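Local coordinates for uncharacterized protein (Bacteroides uniformis, PDB 4IYK), which is of unknown function but, as a two-domain member of the DUF3823 family, is a putative carbohydrate-binding protein, at residues Ser16-Leu22 and Gly95-Phe101; Asn38-Val42 and Gln53-Ile57; Ala143-Val149 and Asn196-Arg200. All coordinates share one frame; numbering follows the deposited sequence.

Contact 1 of 3, residues Ser16-Leu22 and Gly95-Phe101; sequences SIHGSIL and GDNVYDF. With EDO (1,2-ethanediol), chain D; EDO (1,2-ethanediol), chain I.
Ser16 is gripped through both its backbone and its side chain by the start of 95-101. Its N-H goes to Gly95 O, approaching from above that carbonyl's plane, while its own carbonyl O takes the side-chain ND2 of Asn97 at 3.2 Å, Ser16 O lying close to the plane of the Asn97 side-chain amide. With chi1 at 53°, OG sits between N and the carbonyl carbon and gives its proton to Asp96 OD1 on the anti side of the carboxylate. ND2 of Asn97 also bonds Lys93 O, just ahead of the segment. Ile17 turns to the other face and lays CD1 against Asn97 CB at 3.8 Å. His18 then shares the carboxylate with Ser16: its NE2 donates to Asp96 OD2 at 3.0 Å, on the syn lone pair, and ring and carboxylate are only 11° from coplanar. That bond helps fix the ring's rotation and leaves CE1 3.6 Å from Val98 CG2, with Val98 CA over one ring face. The His18 backbone pairs in parallel fashion, N to Asn97 O and O to Tyr99 N. At Gly19 the regular backbone bonding breaks, though the strands stay close: CA makes a C-H...O contact with Tyr99 O, and the amide of Ser20 meets the side-chain OD1 of Asp100 instead, 2.8 Å away but weak in angle. A water also donates to this OD1. Regular bonding resumes with Phe101 N to Ser20 O and Leu22 N to Phe101 O, the latter 2.8 Å and nearly straight. Ile21 CD1 packs on Phe101 CD2. A 1,2-ethanediol, probably from the crystallisation liquor, accepts from Asp100 N and donates to Asp100 O. The arrangement is a parallel pairing of distant strands, interrupted at 99-100, in the three-strand sheet of a transthyretin-clan beta domain.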
# COMPACT_ATOMS: atom_id res chain seq x y z
N SER A 16 -21.28 13.30 0.70
CA SER A 16 -20.09 12.79 0.02
C SER A 16 -18.92 12.96 0.98
O SER A 16 -18.99 13.80 1.87
CB SER A 16 -19.85 13.49 -1.31
OG SER A 16 -19.83 14.91 -1.15
N ILE A 17 -17.89 12.11 0.86
CA ILE A 17 -16.73 12.19 1.74
C ILE A 17 -15.48 11.78 0.96
O ILE A 17 -15.51 10.89 0.11
CB ILE A 17 -16.91 11.37 3.05
CG1 ILE A 17 -15.77 11.66 4.06
CG2 ILE A 17 -17.10 9.83 2.78
CD1 ILE A 17 -16.19 11.54 5.57
N HIS A 18 -14.38 12.47 1.22
CA HIS A 18 -13.10 12.18 0.58
C HIS A 18 -12.01 12.53 1.60
O HIS A 18 -12.30 13.20 2.59
CB HIS A 18 -12.92 12.95 -0.75
CG HIS A 18 -13.01 14.43 -0.57
ND1 HIS A 18 -11.88 15.21 -0.36
CD2 HIS A 18 -14.11 15.21 -0.44
CE1 HIS A 18 -12.33 16.44 -0.16
NE2 HIS A 18 -13.66 16.49 -0.18
N GLY A 19 -10.81 12.07 1.35
CA GLY A 19 -9.69 12.29 2.25
C GLY A 19 -8.52 11.39 1.94
O GLY A 19 -8.47 10.77 0.87
N SER A 20 -7.58 11.31 2.89
CA SER A 20 -6.35 10.56 2.67
C SER A 20 -5.94 9.75 3.85
O SER A 20 -6.25 10.11 4.99
CB SER A 20 -5.22 11.54 2.35
OG SER A 20 -5.44 12.26 1.15
N ILE A 21 -5.21 8.64 3.58
CA ILE A 21 -4.56 7.83 4.61
C ILE A 21 -3.16 8.41 4.69
O ILE A 21 -2.41 8.37 3.70
CB ILE A 21 -4.56 6.29 4.35
CG1 ILE A 21 -6.01 5.72 4.06
CG2 ILE A 21 -3.88 5.54 5.54
CD1 ILE A 21 -7.14 5.98 5.21
N LEU A 22 -2.82 9.00 5.83
CA LEU A 22 -1.53 9.67 6.00
C LEU A 22 -0.71 9.07 7.14
O LEU A 22 -1.24 8.70 8.19
CB LEU A 22 -1.73 11.17 6.28
CG LEU A 22 -2.47 12.00 5.24
CD1 LEU A 22 -2.69 13.44 5.75
CD2 LEU A 22 -1.75 11.98 3.87
N GLY A 95 -24.03 17.12 2.70
CA GLY A 95 -23.15 17.71 1.70
C GLY A 95 -21.76 17.10 1.66
O GLY A 95 -21.59 15.91 1.97
N ASP A 96 -20.74 17.91 1.31
CA ASP A 96 -19.36 17.41 1.21
C ASP A 96 -18.65 17.41 2.56
O ASP A 96 -18.86 18.29 3.38
CB ASP A 96 -18.54 18.17 0.16
CG ASP A 96 -17.23 17.47 -0.20
OD1 ASP A 96 -17.26 16.23 -0.43
OD2 ASP A 96 -16.18 18.16 -0.21
N ASN A 97 -17.80 16.39 2.76
CA ASN A 97 -17.01 16.16 3.96
C ASN A 97 -15.58 15.80 3.60
O ASN A 97 -15.35 15.09 2.60
CB ASN A 97 -17.61 15.02 4.80
CG ASN A 97 -18.97 15.31 5.36
OD1 ASN A 97 -19.11 15.59 6.54
ND2 ASN A 97 -20.01 15.18 4.55
N VAL A 98 -14.62 16.24 4.41
CA VAL A 98 -13.23 15.89 4.16
C VAL A 98 -12.65 15.33 5.48
O VAL A 98 -13.04 15.81 6.53
CB VAL A 98 -12.42 17.10 3.54
CG1 VAL A 98 -12.41 18.33 4.46
CG2 VAL A 98 -11.01 16.70 3.15
N TYR A 99 -11.86 14.23 5.43
CA TYR A 99 -11.25 13.67 6.65
C TYR A 99 -10.02 12.82 6.31
O TYR A 99 -10.09 11.80 5.58
CB TYR A 99 -12.24 12.85 7.51
CG TYR A 99 -11.75 12.58 8.92
CD1 TYR A 99 -10.91 11.51 9.20
CD2 TYR A 99 -12.13 13.40 9.98
CE1 TYR A 99 -10.45 11.26 10.50
CE2 TYR A 99 -11.69 13.15 11.29
CZ TYR A 99 -10.86 12.08 11.54
OH TYR A 99 -10.41 11.82 12.81
N ASP A 100 -8.89 13.22 6.88
CA ASP A 100 -7.63 12.51 6.72
C ASP A 100 -7.38 11.66 7.96
O ASP A 100 -7.58 12.13 9.08
CB ASP A 100 -6.49 13.51 6.49
CG ASP A 100 -6.58 14.28 5.17
OD1 ASP A 100 -7.21 13.76 4.22
OD2 ASP A 100 -6.01 15.39 5.10
N PHE A 101 -7.00 10.39 7.77
CA PHE A 101 -6.70 9.52 8.90
C PHE A 101 -5.18 9.45 9.04
O PHE A 101 -4.48 9.27 8.04
CB PHE A 101 -7.32 8.11 8.68
CG PHE A 101 -8.83 8.08 8.57
CD1 PHE A 101 -9.62 7.93 9.71
CD2 PHE A 101 -9.46 8.13 7.33
CE1 PHE A 101 -11.01 7.87 9.60
CE2 PHE A 101 -10.86 8.08 7.23
CZ PHE A 101 -11.62 7.95 8.36
C1 EDO D . -8.41 15.15 10.37
O1 EDO D . -7.25 14.51 10.92
C2 EDO D . -8.01 15.86 9.05
O2 EDO D . -9.15 16.02 8.21
C1 EDO I . -6.46 9.00 14.32
O1 EDO I . -5.11 8.56 14.43
C2 EDO I . -6.78 9.42 12.86
O2 EDO I . -8.14 9.78 12.78
O HOH W 1 -7.41 14.85 1.79

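Contact 2 of 3, residues Asn38-Val42 and Gln53-Ile57; sequences NAIKV and QTWYI
Val42 lays both methyls on one face of the Trp55 indole. CG1 makes a CH-pi contact, 3.8 Å from the centroid of the six-membered ring and almost exactly on its normal, and CG2 covers the five-membered side near NE1 and CE2. The valine's chi1 of -59° puts CG1 anti to the carbonyl carbon and sends CG2 between N and that carbon, which brings CG2 to 3.5 Å from Gln53 CG as well.

Aliphatic packing continues along the same face. Ile40 CG2 meets Trp55 CE3 at 3.8 Å, approaching neither squarely over the face nor at the edge, while its CG1 touches Ile57 CD1, the two isoleucine side chains crossing at about a right angle. Ile57 CD1 also reaches Asn38 CB. On the other face Ala39 CB rests on Thr54 CG2.

The polar bonds fix this packing in register. Ile40 and Trp55 form an antiparallel hydrogen-bonded pair, the shorter and straighter bond being Trp55 N to Ile40 O at 2.8 Å and 171°. Val42 N donates to Gln53 O, whereas the return bond from Gln53 N is weak. Within 53-57, the indole NE1 gives its proton to a lone pair of Gln53 OE1 at 2.8 Å, in the plane of that amide; this bond helps hold the indole under Val42, although Gln53 itself is poorly ordered. Past the pairing a water bridges Asn38 O and Ile57 N. Lys41 leads away to a salt bridge with Glu78.

This is a beta hairpin, with 53-55 as an outer strand of the four-strand antiparallel sheet, whose large hydrophobic side chains face the interior of the N-terminal domain.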
# COMPACT_ATOMS: atom_id res chain seq x y z
N ASN A 38 -5.98 -2.08 2.41
CA ASN A 38 -6.61 -1.24 3.43
C ASN A 38 -8.06 -0.99 3.10
O ASN A 38 -8.45 -0.99 1.93
CB ASN A 38 -5.86 0.11 3.56
CG ASN A 38 -4.48 0.01 4.17
OD1 ASN A 38 -4.16 -0.95 4.89
ND2 ASN A 38 -3.63 1.03 3.92
N ALA A 39 -8.85 -0.70 4.12
CA ALA A 39 -10.27 -0.40 3.95
C ALA A 39 -10.80 0.36 5.16
O ALA A 39 -10.28 0.20 6.26
CB ALA A 39 -11.07 -1.70 3.76
N ILE A 40 -11.81 1.18 4.94
CA ILE A 40 -12.50 1.93 5.97
C ILE A 40 -13.78 1.16 6.31
O ILE A 40 -14.68 1.10 5.47
CB ILE A 40 -12.81 3.40 5.53
CG1 ILE A 40 -11.55 4.15 5.05
CG2 ILE A 40 -13.56 4.15 6.65
CD1 ILE A 40 -11.85 5.46 4.39
N LYS A 41 -13.87 0.55 7.51
CA LYS A 41 -15.08 -0.15 7.93
C LYS A 41 -15.89 0.80 8.80
O LYS A 41 -15.36 1.38 9.75
CB LYS A 41 -14.79 -1.48 8.67
CG LYS A 41 -14.21 -2.56 7.76
CD LYS A 41 -13.97 -3.88 8.48
CE LYS A 41 -13.35 -4.89 7.54
NZ LYS A 41 -13.54 -6.29 8.00
N VAL A 42 -17.15 1.04 8.44
CA VAL A 42 -17.99 1.97 9.19
C VAL A 42 -19.25 1.27 9.68
O VAL A 42 -19.72 0.30 9.08
CB VAL A 42 -18.33 3.28 8.40
CG1 VAL A 42 -17.07 4.05 8.00
CG2 VAL A 42 -19.20 2.99 7.18
N GLN A 53 -20.99 -1.36 6.46
CA GLN A 53 -20.54 -1.09 5.10
C GLN A 53 -19.02 -0.77 5.08
O GLN A 53 -18.40 -0.64 6.13
CB GLN A 53 -21.39 0.01 4.41
CG GLN A 53 -21.56 1.34 5.14
CD GLN A 53 -22.17 2.43 4.27
OE1 GLN A 53 -21.54 3.45 3.94
NE2 GLN A 53 -23.43 2.24 3.88
N THR A 54 -18.42 -0.75 3.88
CA THR A 54 -17.00 -0.49 3.71
C THR A 54 -16.80 0.62 2.70
O THR A 54 -17.48 0.65 1.67
CB THR A 54 -16.24 -1.78 3.26
OG1 THR A 54 -16.47 -2.83 4.19
CG2 THR A 54 -14.73 -1.57 3.14
N TRP A 55 -15.85 1.53 3.00
CA TRP A 55 -15.42 2.58 2.09
C TRP A 55 -14.04 2.19 1.61
O TRP A 55 -13.12 2.05 2.42
CB TRP A 55 -15.44 3.98 2.73
CG TRP A 55 -16.75 4.43 3.28
CD1 TRP A 55 -17.99 3.91 3.01
CD2 TRP A 55 -16.96 5.50 4.21
NE1 TRP A 55 -18.95 4.58 3.73
CE2 TRP A 55 -18.35 5.57 4.47
CE3 TRP A 55 -16.10 6.39 4.88
CZ2 TRP A 55 -18.90 6.52 5.34
CZ3 TRP A 55 -16.65 7.32 5.76
CH2 TRP A 55 -18.03 7.39 5.96
N TYR A 56 -13.90 2.02 0.28
CA TYR A 56 -12.67 1.59 -0.38
C TYR A 56 -11.76 2.79 -0.73
O TYR A 56 -12.19 3.94 -0.83
CB TYR A 56 -13.00 0.71 -1.59
CG TYR A 56 -13.70 -0.56 -1.14
CD1 TYR A 56 -15.08 -0.61 -0.98
CD2 TYR A 56 -12.97 -1.70 -0.81
CE1 TYR A 56 -15.72 -1.75 -0.50
CE2 TYR A 56 -13.60 -2.86 -0.33
CZ TYR A 56 -14.98 -2.87 -0.18
OH TYR A 56 -15.62 -4.00 0.29
N ILE A 57 -10.46 2.51 -0.76
CA ILE A 57 -9.41 3.54 -0.86
C ILE A 57 -8.59 3.27 -2.10
O ILE A 57 -8.12 2.15 -2.28
CB ILE A 57 -8.52 3.52 0.44
CG1 ILE A 57 -9.34 3.46 1.75
CG2 ILE A 57 -7.50 4.68 0.48
CD1 ILE A 57 -8.55 2.89 3.05
O HOH W 2 -9.77 -0.15 -0.18

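Contact 3 of 3, residues Ala143-Val149 and Asn196-Arg200; sequences AFSDMWV and NYYFR
An Asx turn folded into a type I beta turn, Asp146 to Val149, lies over the ring of Tyr198 where strand 135-144 runs out beside strand 196-206. The peptide between Asp146 and Met147 covers one face of the tyrosine, with Met147 N 3.6 Å above the plane and over the ring centre. In the conformer modelled here, selenomethionine Met147 adds its CB, 3.8 Å from Tyr198 CE2, as an off-centre CH-pi contact. CG of Tyr198, anti to the carbonyl carbon (chi1 -64°), carries the ring beneath the turn, with CB 3.3 Å from Asp146 O. The turn is held from within by Asp146 OD1, which accepts from Trp148 N at 3.0 Å on the anti side of the carboxylate; the Val149 N to Asp146 O bond is weak.

Both segments belong to the E-set-clan C-terminal domain, and here strand 135-144 gives way to loop while its partner strand continues. Phe144 and Tyr198 form a hydrogen-bonded pair: Phe144 N to Tyr198 O, and Tyr198 N to Phe144 O at 2.9 Å and 177°. Beside it, Ala143 CB packs on Phe199 CE1 at 3.7 Å on the opposite face of the sheet. Ser145 CB touches Tyr197 CE1, and the hydroxyl of that tyrosine goes on to Lys192 N.

Val149 points back at the strand and sets CG1 3.7 Å from Tyr198 CB. Its carbonyl O takes NH1 of Arg200 at 3.2 Å, in the carbonyl plane but 30° out of the guanidinium plane. Arg200 reaches this oxygen with its chain extended from CG to NE; NH1 also bonds Ser32 O of the N-terminal domain, and Tyr217 makes a cation-pi contact with the guanidinium.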
# COMPACT_ATOMS: atom_id res chain seq x y z
N ALA A 143 5.24 -5.48 -10.76
CA ALA A 143 5.12 -4.89 -12.10
C ALA A 143 3.72 -5.11 -12.70
O ALA A 143 3.15 -6.20 -12.57
CB ALA A 143 6.19 -5.47 -13.02
N PHE A 144 3.19 -4.09 -13.41
CA PHE A 144 1.92 -4.22 -14.14
C PHE A 144 1.83 -3.21 -15.31
O PHE A 144 2.56 -2.22 -15.32
CB PHE A 144 0.67 -4.09 -13.23
CG PHE A 144 -0.50 -4.87 -13.78
CD1 PHE A 144 -0.48 -6.27 -13.81
CD2 PHE A 144 -1.61 -4.20 -14.31
CE1 PHE A 144 -1.57 -6.98 -14.32
CE2 PHE A 144 -2.69 -4.92 -14.84
CZ PHE A 144 -2.66 -6.30 -14.86
N SER A 145 0.90 -3.44 -16.24
CA SER A 145 0.69 -2.57 -17.42
C SER A 145 -0.10 -1.27 -17.06
O SER A 145 -0.37 -0.47 -17.94
CB SER A 145 -0.02 -3.33 -18.54
OG SER A 145 -1.23 -3.87 -18.03
N ASP A 146 -0.47 -1.09 -15.80
CA ASP A 146 -1.17 0.14 -15.37
C ASP A 146 -0.72 0.51 -13.93
O ASP A 146 -0.00 -0.27 -13.26
CB ASP A 146 -2.73 0.06 -15.55
CG ASP A 146 -3.49 -0.89 -14.62
OD1 ASP A 146 -3.10 -1.01 -13.44
OD2 ASP A 146 -4.43 -1.52 -15.08
N MSE A 147 -1.12 1.72 -13.49
CA MSE A 147 -0.78 2.36 -12.21
C MSE A 147 -1.36 1.66 -10.97
O MSE A 147 -1.01 2.02 -9.85
CB MSE A 147 -1.26 3.84 -12.24
CG MSE A 147 -2.81 3.97 -12.21
SE MSE A 147 -3.57 5.74 -11.82
CE MSE A 147 -3.07 6.60 -13.52
N TRP A 148 -2.25 0.66 -11.16
CA TRP A 148 -2.86 -0.06 -10.03
C TRP A 148 -1.99 -1.27 -9.61
O TRP A 148 -2.40 -2.07 -8.77
CB TRP A 148 -4.31 -0.47 -10.37
CG TRP A 148 -5.14 0.76 -10.61
CD1 TRP A 148 -5.26 1.45 -11.79
CD2 TRP A 148 -5.84 1.52 -9.62
NE1 TRP A 148 -5.97 2.61 -11.58
CE2 TRP A 148 -6.37 2.66 -10.26
CE3 TRP A 148 -6.12 1.33 -8.25
CZ2 TRP A 148 -7.14 3.63 -9.58
CZ3 TRP A 148 -6.89 2.28 -7.58
CH2 TRP A 148 -7.41 3.40 -8.25
N VAL A 149 -0.75 -1.30 -10.08
CA VAL A 149 0.26 -2.32 -9.71
C VAL A 149 0.37 -2.46 -8.16
O VAL A 149 0.39 -1.46 -7.44
CB VAL A 149 1.65 -1.98 -10.34
CG1 VAL A 149 2.11 -0.56 -10.00
CG2 VAL A 149 2.71 -3.01 -9.96
N ASN A 196 4.67 1.07 -21.85
CA ASN A 196 4.81 1.64 -20.50
C ASN A 196 4.38 0.63 -19.44
O ASN A 196 3.32 0.02 -19.57
CB ASN A 196 3.96 2.92 -20.33
CG ASN A 196 4.52 4.15 -20.97
OD1 ASN A 196 5.63 4.60 -20.67
ND2 ASN A 196 3.72 4.79 -21.79
N TYR A 197 5.21 0.48 -18.40
CA TYR A 197 4.93 -0.38 -17.25
C TYR A 197 5.18 0.39 -15.96
O TYR A 197 6.00 1.32 -15.90
CB TYR A 197 5.76 -1.68 -17.29
CG TYR A 197 5.29 -2.58 -18.41
CD1 TYR A 197 4.20 -3.43 -18.24
CD2 TYR A 197 5.85 -2.48 -19.69
CE1 TYR A 197 3.71 -4.20 -19.31
CE2 TYR A 197 5.40 -3.28 -20.74
CZ TYR A 197 4.32 -4.13 -20.55
OH TYR A 197 3.85 -4.86 -21.61
N TYR A 198 4.41 0.00 -14.94
CA TYR A 198 4.43 0.59 -13.62
C TYR A 198 5.05 -0.42 -12.64
O TYR A 198 4.67 -1.60 -12.63
CB TYR A 198 3.01 1.00 -13.22
CG TYR A 198 2.44 2.09 -14.12
CD1 TYR A 198 2.03 1.81 -15.43
CD2 TYR A 198 2.34 3.41 -13.68
CE1 TYR A 198 1.49 2.80 -16.25
CE2 TYR A 198 1.77 4.41 -14.48
CZ TYR A 198 1.36 4.10 -15.77
OH TYR A 198 0.85 5.08 -16.59
N PHE A 199 6.07 0.05 -11.91
CA PHE A 199 6.84 -0.76 -10.96
C PHE A 199 6.62 -0.21 -9.57
O PHE A 199 6.52 1.01 -9.39
CB PHE A 199 8.34 -0.78 -11.35
CG PHE A 199 8.59 -1.37 -12.71
CD1 PHE A 199 8.79 -2.74 -12.87
CD2 PHE A 199 8.52 -0.58 -13.85
CE1 PHE A 199 8.96 -3.30 -14.15
CE2 PHE A 199 8.70 -1.13 -15.13
CZ PHE A 199 8.90 -2.49 -15.27
N ARG A 200 6.48 -1.10 -8.61
CA ARG A 200 6.21 -0.68 -7.24
C ARG A 200 6.91 -1.57 -6.23
O ARG A 200 6.69 -2.79 -6.17
CB ARG A 200 4.69 -0.69 -6.99
CG ARG A 200 4.22 0.15 -5.78
CD ARG A 200 2.74 -0.10 -5.58
NE ARG A 200 2.11 0.87 -4.67
CZ ARG A 200 0.87 0.75 -4.19
NH1 ARG A 200 0.12 -0.28 -4.52
NH2 ARG A 200 0.38 1.67 -3.37

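Contacts 1 and 2 lie in the same N-terminal domain, their centres 12 Å apart, and contact 2 is nested in the loop that contact 1 closes. Their side chains meet between the two sheets: Ile17 CG2 packs on Trp55 CZ3 at 3.9 Å, Ile21 CG1 on Ile57 CD1 at 3.9 Å, and Phe101 CE2 on Ile40 CD1 at 4.0 Å. Contact 3 belongs to the C-terminal domain and touches neither; its centre is about 26 Å from that of contact 1 and about 24 Å from that of contact 2, with nearest atoms about 10 Å and 5 Å away. The ethanediols, probably from the crystallisation liquor, do not by themselves locate a carbohydrate site.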